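Local coordinates for D-2-hydroxyacid dehydrogensase protein (Ketogulonicigenium vulgare, PDB 4LSW), which probably catalyses the NAD(P)-dependent interconversion of D-2-hydroxyacids and the corresponding 2-oxoacids, at residues 57-62 with 80-85; 99-104 with 154-159; 149-154 with 203-208; 172-177 with 211-216. All blocks are in the same frame, centred on the assembly; numbering follows the deposited sequence.

From the N terminus, the chain first closes a short loop at contact 1, where the starts of helices 59-63 and 83-89 meet beside the six-stranded sheet. That loop is complete before residue 99, where contact 2 opens. Contact 2 ties the start of helix 101-116 to that of helix 155-165. Contact 3 crosses it, sharing Gly154, and joins the ends of neighbouring strands 147-151 and 200-203. Contact 4 in turn crosses contact 3, linking the end of strand 170-174 to the loop before helix 217-223, and is in series with contact 2. Contacts 2, 3 and 4 touch one another around the glycine-rich turn, while contact 1 lies about 28 Å from contact 3, centre to centre.

Contact 1: residues 57-62 with 80-85; sequences ASRALI and AVDLAA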
loop_
_atom_site.group_PDB
_atom_site.type_symbol
_atom_site.label_atom_id
_atom_site.label_comp_id
_atom_site.label_asym_id
_atom_site.label_seq_id
_atom_site.Cartn_x
_atom_site.Cartn_y
_atom_site.Cartn_z
ATOM N N ALA A 57 -13.829 -4.905 -10.617
ATOM C CA ALA A 57 -15.056 -4.967 -11.400
ATOM C C ALA A 57 -14.858 -6.014 -12.480
ATOM O O ALA A 57 -14.021 -5.842 -13.362
ATOM C CB ALA A 57 -15.362 -3.618 -12.028
ATOM N N SER A 58 -15.614 -7.105 -12.407
ATOM C CA SER A 58 -15.422 -8.213 -13.338
ATOM C C SER A 58 -16.062 -7.957 -14.692
ATOM O O SER A 58 -16.922 -7.081 -14.834
ATOM C CB SER A 58 -16.002 -9.505 -12.760
ATOM O OG SER A 58 -17.417 -9.413 -12.681
ATOM N N ARG A 59 -15.642 -8.738 -15.684
ATOM C CA ARG A 59 -16.264 -8.698 -17.001
ATOM C C ARG A 59 -17.771 -8.936 -16.924
ATOM O O ARG A 59 -18.542 -8.242 -17.568
ATOM C CB ARG A 59 -15.611 -9.726 -17.933
ATOM C CG ARG A 59 -16.292 -9.822 -19.288
ATOM C CD ARG A 59 -15.551 -10.751 -20.243
ATOM N NE ARG A 59 -14.248 -10.222 -20.639
ATOM C CZ ARG A 59 -14.061 -9.400 -21.664
ATOM N NH1 ARG A 59 -15.098 -8.999 -22.389
ATOM N NH2 ARG A 59 -12.841 -8.970 -21.961
ATOM N N ALA A 60 -18.190 -9.911 -16.122
ATOM C CA ALA A 60 -19.611 -10.230 -16.035
ATOM C C ALA A 60 -20.391 -9.054 -15.450
ATOM O O ALA A 60 -21.499 -8.756 -15.887
ATOM C CB ALA A 60 -19.835 -11.494 -15.226
ATOM N N LEU A 61 -19.807 -8.382 -14.463
ATOM C CA LEU A 61 -20.456 -7.217 -13.880
ATOM C C LEU A 61 -20.567 -6.086 -14.903
ATOM O O LEU A 61 -21.612 -5.444 -15.038
ATOM C CB LEU A 61 -19.687 -6.740 -12.656
ATOM C CG LEU A 61 -20.275 -5.465 -12.072
ATOM C CD1 LEU A 61 -21.699 -5.727 -11.590
ATOM C CD2 LEU A 61 -19.403 -4.916 -10.955
ATOM N N ILE A 62 -19.478 -5.846 -15.621
ATOM C CA ILE A 62 -19.460 -4.850 -16.683
ATOM C C ILE A 62 -20.512 -5.169 -17.750
ATOM O O ILE A 62 -21.215 -4.272 -18.219
ATOM C CB ILE A 62 -18.042 -4.743 -17.285
ATOM C CG1 ILE A 62 -17.104 -4.083 -16.270
ATOM C CG2 ILE A 62 -18.062 -3.971 -18.589
ATOM C CD1 ILE A 62 -15.626 -4.296 -16.543
ATOM N N ALA A 80 -7.933 -5.528 -10.004
ATOM C CA ALA A 80 -9.105 -6.387 -10.106
ATOM C C ALA A 80 -10.200 -5.809 -10.999
ATOM O O ALA A 80 -11.259 -6.430 -11.178
ATOM C CB ALA A 80 -9.651 -6.701 -8.723
ATOM N N VAL A 81 -9.964 -4.621 -11.548
ATOM C CA VAL A 81 -10.847 -4.113 -12.587
ATOM C C VAL A 81 -10.417 -4.783 -13.891
ATOM O O VAL A 81 -9.221 -4.829 -14.204
ATOM C CB VAL A 81 -10.755 -2.584 -12.720
ATOM C CG1 VAL A 81 -11.595 -2.091 -13.913
ATOM C CG2 VAL A 81 -11.171 -1.905 -11.408
ATOM N N ASP A 82 -11.377 -5.321 -14.641
ATOM C CA ASP A 82 -11.065 -5.985 -15.905
ATOM C C ASP A 82 -10.830 -4.929 -16.977
ATOM O O ASP A 82 -11.770 -4.429 -17.585
ATOM C CB ASP A 82 -12.192 -6.943 -16.314
ATOM C CG ASP A 82 -11.809 -7.833 -17.476
ATOM O OD1 ASP A 82 -11.131 -7.344 -18.402
ATOM O OD2 ASP A 82 -12.183 -9.028 -17.464
ATOM N N LEU A 83 -9.564 -4.593 -17.198
ATOM C CA LEU A 83 -9.222 -3.503 -18.102
ATOM C C LEU A 83 -9.547 -3.812 -19.558
ATOM O O LEU A 83 -9.938 -2.918 -20.304
ATOM C CB LEU A 83 -7.746 -3.123 -17.965
ATOM C CG LEU A 83 -7.243 -2.674 -16.593
ATOM C CD1 LEU A 83 -5.840 -2.087 -16.722
ATOM C CD2 LEU A 83 -8.203 -1.678 -15.954
ATOM N N ALA A 84 -9.381 -5.069 -19.961
ATOM C CA ALA A 84 -9.699 -5.472 -21.328
ATOM C C ALA A 84 -11.185 -5.257 -21.624
ATOM O O ALA A 84 -11.557 -4.784 -22.700
ATOM C CB ALA A 84 -9.298 -6.922 -21.572
ATOM N N ALA A 85 -12.031 -5.610 -20.659
ATOM C CA ALA A 85 -13.464 -5.402 -20.795
ATOM C C ALA A 85 -13.764 -3.910 -20.901
ATOM O O ALA A 85 -14.612 -3.494 -21.681
ATOM C CB ALA A 85 -14.202 -6.020 -19.609
HETATM O O HOH W 1 -13.226 -10.337 -15.311
#
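Ala57 and Val81 form a single backbone bridge, and the tight part of the contact is built on it. Ala57 N donates to Ala80 O at 3.0 Å, and Asp82 N donates to Ala57 O, also at 3.0 Å, so Ala57 is gripped by both its amide and its carbonyl. Further along, Ile62 CD1 rests on Ala85 CB at 3.8 Å.

The other side is looser and wetter. The Arg59 chain is bent at chi3. Its guanidinium lies over Ala85, whose CB stands 3.9 Å from the plane, over its centre. Asp82 OD2 lies 4.0 Å from Arg59 NE, a long salt bridge. The oxygen is well out of the guanidinium plane, and the two flat groups are turned 89° apart, so charge attraction acts here without a directed N-H. Arg59 NH1 has its stronger partner in Glu88.

Asp82 also works as the N-cap of its own helix, OD1 accepting from Ala85 N at 3.0 Å, while OD2 accepts a hydrogen bond from a water at 2.7 Å. That water accepts from Arg59 N, so Asp82 serves the first turns of both helices. Ser58 OG caps the other helix by accepting from Leu61 N.

Beneath the pair runs strand 70-74, whose Ile71 touches Ala57, Ile62 and Val81. Ile62 also reaches Cys86 and Arg89 of helix 83-89, and thus helices 59-63 and 83-89 pack together against the six-stranded sheet.

Contact 2: residues 99-104 with 154-159; sequences VLTGDV and GRIGFE
Thr101 points its methyl group into the start of helix 155-165, where it meets both Arg155 and Glu159, one helical turn apart. CG2 lies anti to the backbone N of Thr101, which carries it across to Arg155 O at 3.5 Å and to Glu159 CG at an equal 3.5 Å. The threonine side chain crosses each of those two at about a right angle. Arg155 CB is a little farther from the methyl, at 4.0 Å from Thr101 CG2.

Beside this, Val104, a turn after Thr101, meets Ile156, the residue next to Arg155, in the purely apolar half of the contact, their side chains set obliquely. Val104 CG1, anti to its own backbone N (chi1 171°), touches both Ile156 CG2 at 3.9 Å and Ile156 CD1 at 4.0 Å. No hydrogen bond joins the two segments; van der Waals contact does all the work between them.

The polar ends turn to other partners. From CG onward Arg155 runs out extended, away from helix 101-116, to a salt bridge between NE and Asp98. Glu159 bends at chi2, and OE1 pairs with Arg162 and Arg163. Thr101 OG1 makes a weak hydrogen bond with Asp98 O.

The start of helix 155-165 is thus packed against helix 101-116, which follows strand 92-94 of the other sheet. Gly154 sits at the N-cap of helix 155-165, and with Gly157 it belongs to a glycine pattern consistent with the GxGxxG turn of a Rossmann domain. In such domains the first helix after this turn aims its N terminus at the dinucleotide pyrophosphate.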
loop_
_atom_site.group_PDB
_atom_site.type_symbol
_atom_site.label_atom_id
_atom_site.label_comp_id
_atom_site.label_asym_id
_atom_site.label_seq_id
_atom_site.Cartn_x
_atom_site.Cartn_y
_atom_site.Cartn_z
ATOM N N VAL A 99 -2.357 10.985 -2.784
ATOM C CA VAL A 99 -2.821 11.477 -1.495
ATOM C C VAL A 99 -2.368 10.650 -0.289
ATOM O O VAL A 99 -2.470 11.122 0.843
ATOM C CB VAL A 99 -4.350 11.637 -1.477
ATOM C CG1 VAL A 99 -4.760 12.761 -2.402
ATOM C CG2 VAL A 99 -5.004 10.346 -1.889
ATOM N N LEU A 100 -1.855 9.439 -0.520
ATOM C CA LEU A 100 -1.431 8.562 0.574
ATOM C C LEU A 100 0.090 8.479 0.773
ATOM O O LEU A 100 0.570 7.834 1.712
ATOM C CB LEU A 100 -2.003 7.142 0.405
ATOM C CG LEU A 100 -1.745 6.266 -0.830
ATOM C CD1 LEU A 100 -0.280 6.055 -1.158
ATOM C CD2 LEU A 100 -2.408 4.914 -0.625
ATOM N N THR A 101 0.821 9.093 -0.151
ATOM C CA THR A 101 2.266 8.882 -0.267
ATOM C C THR A 101 3.027 9.252 1.008
ATOM O O THR A 101 3.817 8.461 1.525
ATOM C CB THR A 101 2.835 9.646 -1.474
ATOM O OG1 THR A 101 2.204 9.159 -2.669
ATOM C CG2 THR A 101 4.338 9.454 -1.586
ATOM N N GLY A 102 2.751 10.439 1.536
ATOM C CA GLY A 102 3.488 10.941 2.684
ATOM C C GLY A 102 3.233 10.130 3.936
ATOM O O GLY A 102 4.159 9.855 4.690
ATOM N N ASP A 103 1.988 9.730 4.158
ATOM C CA ASP A 103 1.667 8.961 5.350
ATOM C C ASP A 103 2.257 7.551 5.292
ATOM O O ASP A 103 2.710 7.028 6.301
ATOM C CB ASP A 103 0.156 8.958 5.611
ATOM C CG ASP A 103 -0.300 10.202 6.355
ATOM O OD1 ASP A 103 0.460 10.659 7.230
ATOM O OD2 ASP A 103 -1.404 10.709 6.079
ATOM N N VAL A 104 2.307 6.966 4.097
ATOM C CA VAL A 104 2.920 5.653 3.960
ATOM C C VAL A 104 4.411 5.747 4.278
ATOM O O VAL A 104 4.947 4.947 5.043
ATOM C CB VAL A 104 2.701 5.066 2.546
ATOM C CG1 VAL A 104 3.522 3.803 2.359
ATOM C CG2 VAL A 104 1.217 4.765 2.324
ATOM N N GLY A 154 10.024 5.171 -6.559
ATOM C CA GLY A 154 8.909 5.928 -7.095
ATOM C C GLY A 154 8.441 6.933 -6.058
ATOM O O GLY A 154 9.231 7.377 -5.229
ATOM N N ARG A 155 7.159 7.285 -6.101
ATOM C CA ARG A 155 6.600 8.276 -5.188
ATOM C C ARG A 155 6.931 7.962 -3.730
ATOM O O ARG A 155 7.454 8.821 -2.993
ATOM C CB ARG A 155 5.080 8.317 -5.351
ATOM C CG ARG A 155 4.598 8.776 -6.721
ATOM C CD ARG A 155 3.163 8.335 -6.975
ATOM N NE ARG A 155 2.578 9.029 -8.123
ATOM C CZ ARG A 155 2.751 8.666 -9.394
ATOM N NH1 ARG A 155 3.505 7.616 -9.700
ATOM N NH2 ARG A 155 2.177 9.362 -10.366
ATOM N N ILE A 156 6.630 6.739 -3.317
ATOM C CA ILE A 156 6.783 6.355 -1.921
ATOM C C ILE A 156 8.245 6.264 -1.532
ATOM O O ILE A 156 8.659 6.805 -0.504
ATOM C CB ILE A 156 6.066 5.038 -1.603
ATOM C CG1 ILE A 156 4.567 5.217 -1.841
ATOM C CG2 ILE A 156 6.327 4.638 -0.150
ATOM C CD1 ILE A 156 3.750 3.983 -1.602
ATOM N N GLY A 157 9.031 5.575 -2.348
ATOM C CA GLY A 157 10.436 5.409 -2.052
ATOM C C GLY A 157 11.154 6.739 -1.954
ATOM O O GLY A 157 12.003 6.924 -1.090
ATOM N N PHE A 158 10.814 7.662 -2.846
ATOM C CA PHE A 158 11.384 8.999 -2.803
ATOM C C PHE A 158 11.068 9.683 -1.488
ATOM O O PHE A 158 11.957 10.249 -0.855
ATOM C CB PHE A 158 10.865 9.843 -3.962
ATOM C CG PHE A 158 11.429 11.222 -3.996
ATOM C CD1 PHE A 158 12.789 11.415 -4.183
ATOM C CD2 PHE A 158 10.605 12.324 -3.874
ATOM C CE1 PHE A 158 13.328 12.696 -4.227
ATOM C CE2 PHE A 158 11.129 13.610 -3.922
ATOM C CZ PHE A 158 12.493 13.794 -4.096
ATOM N N GLU A 159 9.809 9.609 -1.060
ATOM C CA GLU A 159 9.441 10.241 0.204
ATOM C C GLU A 159 10.151 9.596 1.385
ATOM O O GLU A 159 10.573 10.296 2.314
ATOM C CB GLU A 159 7.932 10.225 0.415
ATOM C CG GLU A 159 7.190 11.174 -0.501
ATOM C CD GLU A 159 7.734 12.586 -0.458
ATOM O OE1 GLU A 159 7.861 13.153 0.649
ATOM O OE2 GLU A 159 8.039 13.134 -1.538
#

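Contact 3: residues 149-154 with 203-208; sequences GVLGLG and VTLAAS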
loop_
_atom_site.group_PDB
_atom_site.type_symbol
_atom_site.label_atom_id
_atom_site.label_comp_id
_atom_site.label_asym_id
_atom_site.label_seq_id
_atom_site.Cartn_x
_atom_site.Cartn_y
_atom_site.Cartn_z
ATOM N N GLY A 149 18.932 1.406 2.319
ATOM C CA GLY A 149 18.644 1.172 0.919
ATOM C C GLY A 149 17.153 1.251 0.694
ATOM O O GLY A 149 16.369 0.810 1.533
ATOM N N VAL A 150 16.767 1.812 -0.442
ATOM C CA VAL A 150 15.364 1.905 -0.815
ATOM C C VAL A 150 15.143 1.137 -2.115
ATOM O O VAL A 150 15.702 1.491 -3.165
ATOM C CB VAL A 150 14.922 3.370 -0.944
ATOM C CG1 VAL A 150 13.442 3.477 -1.288
ATOM C CG2 VAL A 150 15.220 4.125 0.358
ATOM N N LEU A 151 14.340 0.075 -2.032
ATOM C CA LEU A 151 14.056 -0.796 -3.172
ATOM C C LEU A 151 12.765 -0.327 -3.831
ATOM O O LEU A 151 11.662 -0.548 -3.315
ATOM C CB LEU A 151 13.953 -2.250 -2.717
ATOM C CG LEU A 151 13.646 -3.270 -3.807
ATOM C CD1 LEU A 151 14.676 -3.176 -4.926
ATOM C CD2 LEU A 151 13.649 -4.651 -3.208
ATOM N N GLY A 152 12.922 0.363 -4.956
ATOM C CA GLY A 152 11.813 1.037 -5.612
ATOM C C GLY A 152 11.800 2.498 -5.210
ATOM O O GLY A 152 11.417 2.824 -4.085
ATOM N N LEU A 153 12.232 3.373 -6.111
ATOM C CA LEU A 153 12.286 4.801 -5.801
ATOM C C LEU A 153 11.282 5.599 -6.636
ATOM O O LEU A 153 11.638 6.553 -7.336
ATOM C CB LEU A 153 13.707 5.348 -5.959
ATOM C CG LEU A 153 13.924 6.620 -5.135
ATOM C CD1 LEU A 153 14.281 6.281 -3.692
ATOM C CD2 LEU A 153 14.978 7.498 -5.779
ATOM N N GLY A 154 10.024 5.171 -6.559
ATOM C CA GLY A 154 8.909 5.928 -7.095
ATOM C C GLY A 154 8.441 6.933 -6.058
ATOM O O GLY A 154 9.231 7.377 -5.229
ATOM N N VAL A 203 11.314 -1.782 1.432
ATOM C CA VAL A 203 10.700 -2.311 0.223
ATOM C C VAL A 203 9.503 -1.443 -0.133
ATOM O O VAL A 203 8.477 -1.444 0.566
ATOM C CB VAL A 203 10.270 -3.763 0.401
ATOM C CG1 VAL A 203 9.715 -4.306 -0.910
ATOM C CG2 VAL A 203 11.453 -4.588 0.858
ATOM N N THR A 204 9.677 -0.667 -1.199
ATOM C CA THR A 204 8.708 0.327 -1.634
ATOM C C THR A 204 8.503 0.163 -3.134
ATOM O O THR A 204 8.596 1.114 -3.902
ATOM C CB THR A 204 9.185 1.759 -1.283
ATOM O OG1 THR A 204 10.553 1.924 -1.674
ATOM C CG2 THR A 204 9.101 1.982 0.213
ATOM N N LEU A 205 8.237 -1.077 -3.531
ATOM C CA LEU A 205 7.963 -1.432 -4.920
ATOM C C LEU A 205 6.470 -1.325 -5.191
ATOM O O LEU A 205 5.675 -2.050 -4.594
ATOM C CB LEU A 205 8.405 -2.868 -5.188
ATOM C CG LEU A 205 9.898 -3.158 -5.204
ATOM C CD1 LEU A 205 10.153 -4.664 -5.121
ATOM C CD2 LEU A 205 10.538 -2.569 -6.459
ATOM N N ALA A 206 6.098 -0.433 -6.104
ATOM C CA ALA A 206 4.693 -0.143 -6.370
ATOM C C ALA A 206 4.026 -1.234 -7.204
ATOM O O ALA A 206 2.827 -1.491 -7.058
ATOM C CB ALA A 206 4.548 1.218 -7.040
ATOM N N ALA A 207 4.801 -1.880 -8.068
ATOM C CA ALA A 207 4.268 -2.950 -8.909
ATOM C C ALA A 207 4.970 -4.277 -8.632
ATOM O O ALA A 207 5.862 -4.350 -7.786
ATOM C CB ALA A 207 4.400 -2.581 -10.380
ATOM N N SER A 208 4.558 -5.321 -9.348
ATOM C CA SER A 208 5.230 -6.608 -9.273
ATOM C C SER A 208 6.663 -6.441 -9.768
ATOM O O SER A 208 6.890 -6.005 -10.895
ATOM C CB SER A 208 4.492 -7.647 -10.116
ATOM O OG SER A 208 3.093 -7.538 -9.940
HETATM O O HOH W 2 8.318 3.821 -4.576
#
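Thr204 binds the 149-154 segment twice, once through its backbone and once through its hydroxyl. Thr204 N donates to Leu151 O at 2.9 Å, and Thr204 OG1 donates to Gly152 O at 2.7 Å. The hydroxyl arrives in the plane of the Gly152 carbonyl, at a C=O...O angle of 145°. Its torsion explains the reach: with chi1 at 47°, OG1 sits between the backbone N and the carbonyl carbon, turned to the neighbouring strand. OG1 is also closely packed by Val150 CG1, at 3.3 Å.

On the other side of the backbone, Leu151 and Leu205 cross obliquely, Leu205 CD1 lying 4.0 Å from Leu151 CG. Leu205 CD2 makes an ordinary contact with Gly152 CA at 3.9 Å. What is tight is the space beside Gly152, where Thr204 O and Leu205 CA leave no room for a side chain, and its phi is positive, 97°.

Leu151 and Val203 form a parallel bridge between strands 147-151 and 200-203. These neighbours are the first and fourth strands of a Rossmann sheet, ordered 3-2-1-4 at this point. The chain leaves them for helices on different sides of the sheet, and in relatives the crevice at their carboxyl ends holds the dinucleotide. Gly152 and Gly154 fit the glycine-rich turn that begins there.

A water spans the mouth of the turn, donating to Thr204 O at 2.8 Å and accepting weakly from Gly154 N. Further out, Leu153 N is held by Asp175 OD2, while Ser233 OG makes weak hydrogen bonds with Val203 O and Leu205 N. Ile156 of helix 155-165 touches the Thr204 side chain, and Val215 lies against Leu151.

Contact 4: residues 172-177 with 211-216; sequences SYSDIA and TRHIVG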
loop_
_atom_site.group_PDB
_atom_site.type_symbol
_atom_site.label_atom_id
_atom_site.label_comp_id
_atom_site.label_asym_id
_atom_site.label_seq_id
_atom_site.Cartn_x
_atom_site.Cartn_y
_atom_site.Cartn_z
ATOM N N SER A 172 21.180 4.593 -0.528
ATOM C CA SER A 172 21.244 4.041 -1.874
ATOM C C SER A 172 19.871 3.515 -2.261
ATOM O O SER A 172 18.989 3.351 -1.423
ATOM C CB SER A 172 22.265 2.912 -1.927
ATOM O OG SER A 172 22.061 2.021 -0.843
ATOM N N TYR A 173 19.688 3.237 -3.543
ATOM C CA TYR A 173 18.402 2.743 -4.005
ATOM C C TYR A 173 18.579 1.898 -5.245
ATOM O O TYR A 173 19.593 2.007 -5.943
ATOM C CB TYR A 173 17.446 3.903 -4.309
ATOM C CG TYR A 173 17.797 4.711 -5.544
ATOM C CD1 TYR A 173 18.768 5.702 -5.505
ATOM C CD2 TYR A 173 17.139 4.490 -6.749
ATOM C CE1 TYR A 173 19.086 6.455 -6.647
ATOM C CE2 TYR A 173 17.440 5.232 -7.885
ATOM C CZ TYR A 173 18.408 6.216 -7.827
ATOM O OH TYR A 173 18.692 6.944 -8.976
ATOM N N SER A 174 17.592 1.045 -5.500
ATOM C CA SER A 174 17.555 0.269 -6.731
ATOM C C SER A 174 16.199 0.435 -7.397
ATOM O O SER A 174 15.185 0.561 -6.726
ATOM C CB SER A 174 17.819 -1.201 -6.445
ATOM O OG SER A 174 17.916 -1.942 -7.661
ATOM N N ASP A 175 16.200 0.474 -8.727
ATOM C CA ASP A 175 14.980 0.569 -9.514
ATOM C C ASP A 175 15.356 0.130 -10.921
ATOM O O ASP A 175 16.488 -0.301 -11.139
ATOM C CB ASP A 175 14.420 2.000 -9.490
ATOM C CG ASP A 175 12.907 2.050 -9.639
ATOM O OD1 ASP A 175 12.350 1.330 -10.494
ATOM O OD2 ASP A 175 12.271 2.817 -8.880
ATOM N N ILE A 176 14.407 0.227 -11.849
ATOM C CA ILE A 176 14.632 -0.171 -13.240
ATOM C C ILE A 176 15.650 0.739 -13.936
ATOM O O ILE A 176 16.332 0.328 -14.882
ATOM C CB ILE A 176 13.306 -0.196 -14.037
ATOM C CG1 ILE A 176 13.468 -1.003 -15.328
ATOM C CG2 ILE A 176 12.802 1.213 -14.327
ATOM C CD1 ILE A 176 13.898 -2.431 -15.082
ATOM N N ALA A 177 15.742 1.984 -13.475
ATOM C CA ALA A 177 16.710 2.943 -13.995
ATOM C C ALA A 177 16.963 4.013 -12.947
ATOM O O ALA A 177 16.151 4.178 -12.027
ATOM C CB ALA A 177 16.177 3.589 -15.274
ATOM N N THR A 211 12.782 -9.421 -11.960
ATOM C CA THR A 211 13.489 -10.506 -11.278
ATOM C C THR A 211 14.594 -10.037 -10.323
ATOM O O THR A 211 14.676 -10.510 -9.188
ATOM C CB THR A 211 14.041 -11.548 -12.278
ATOM O OG1 THR A 211 12.968 -12.013 -13.107
ATOM C CG2 THR A 211 14.639 -12.727 -11.542
ATOM N N ARG A 212 15.408 -9.082 -10.763
ATOM C CA ARG A 212 16.541 -8.640 -9.953
ATOM C C ARG A 212 16.115 -7.755 -8.784
ATOM O O ARG A 212 16.948 -7.348 -7.970
ATOM C CB ARG A 212 17.591 -7.923 -10.803
ATOM C CG ARG A 212 17.141 -6.577 -11.358
ATOM C CD ARG A 212 18.278 -5.917 -12.133
ATOM N NE ARG A 212 17.832 -4.740 -12.875
ATOM C CZ ARG A 212 17.266 -4.775 -14.078
ATOM N NH1 ARG A 212 17.065 -5.935 -14.689
ATOM N NH2 ARG A 212 16.898 -3.648 -14.674
ATOM N N HIS A 213 14.824 -7.458 -8.704
ATOM C CA HIS A 213 14.316 -6.604 -7.628
ATOM C C HIS A 213 13.394 -7.361 -6.668
ATOM O O HIS A 213 12.890 -6.807 -5.687
ATOM C CB HIS A 213 13.608 -5.376 -8.214
ATOM C CG HIS A 213 14.519 -4.476 -8.993
ATOM N ND1 HIS A 213 14.203 -3.991 -10.240
ATOM C CD2 HIS A 213 15.744 -3.983 -8.689
ATOM C CE1 HIS A 213 15.199 -3.235 -10.679
ATOM N NE2 HIS A 213 16.142 -3.215 -9.756
ATOM N N ILE A 214 13.169 -8.634 -6.953
ATOM C CA ILE A 214 12.388 -9.478 -6.065
ATOM C C ILE A 214 13.173 -9.803 -4.780
ATOM O O ILE A 214 14.379 -10.084 -4.838
ATOM C CB ILE A 214 12.004 -10.788 -6.791
ATOM C CG1 ILE A 214 11.110 -10.482 -7.995
ATOM C CG2 ILE A 214 11.347 -11.772 -5.831
ATOM C CD1 ILE A 214 10.927 -11.665 -8.945
ATOM N N VAL A 215 12.497 -9.757 -3.631
ATOM C CA VAL A 215 13.146 -10.013 -2.351
ATOM C C VAL A 215 13.026 -11.481 -1.970
ATOM O O VAL A 215 12.049 -11.897 -1.346
ATOM C CB VAL A 215 12.578 -9.131 -1.218
ATOM C CG1 VAL A 215 13.347 -9.359 0.084
ATOM C CG2 VAL A 215 12.646 -7.669 -1.622
ATOM N N GLY A 216 14.033 -12.254 -2.355
ATOM C CA GLY A 216 14.083 -13.662 -2.012
ATOM C C GLY A 216 15.235 -13.978 -1.071
ATOM O O GLY A 216 15.819 -13.078 -0.459
HETATM O O HOH W 3 18.103 -1.756 -12.811
#
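His213 turns the edge of its imidazole to Ser174, whose OG lies near the ring plane, 3.0 Å from His213 NE2. Ser174 OG is anti to its backbone N (chi1 -174°), on the side facing the ring. One face of the ring is covered by its own neighbour, Arg212 CG, 3.8 Å above the plane and over its centre. Asp175 O comes obliquely to the ring, 3.2 Å from His213 CE1. The Arg212 guanidinium has a water at its edge, in plane, bound to NH2 at 2.9 Å. The same water donates to Asp175 O at 2.7 Å, bridging the two segments. Ile176 CD1 approaches Arg212 NH2 obliquely, the two side chains crossing at about a right angle.

Asp175 directly follows strand 170-174, a position consistent with the ribose-binding acid of NAD-dependent relatives. Its OD1 accepts a hydrogen bond from Ile176 N through the anti lone pair.

Ser174 OG is hydrogen-bonded to Val188 O, and Glu189 O bonds weakly to both His213 NE2 and Arg212 NE. No salt bridge links the two segments; the firm polar link between them is the water that joins Asp175 O to Arg212 NH2, which implies a contact held by neutral oxygens more than by opposed charges.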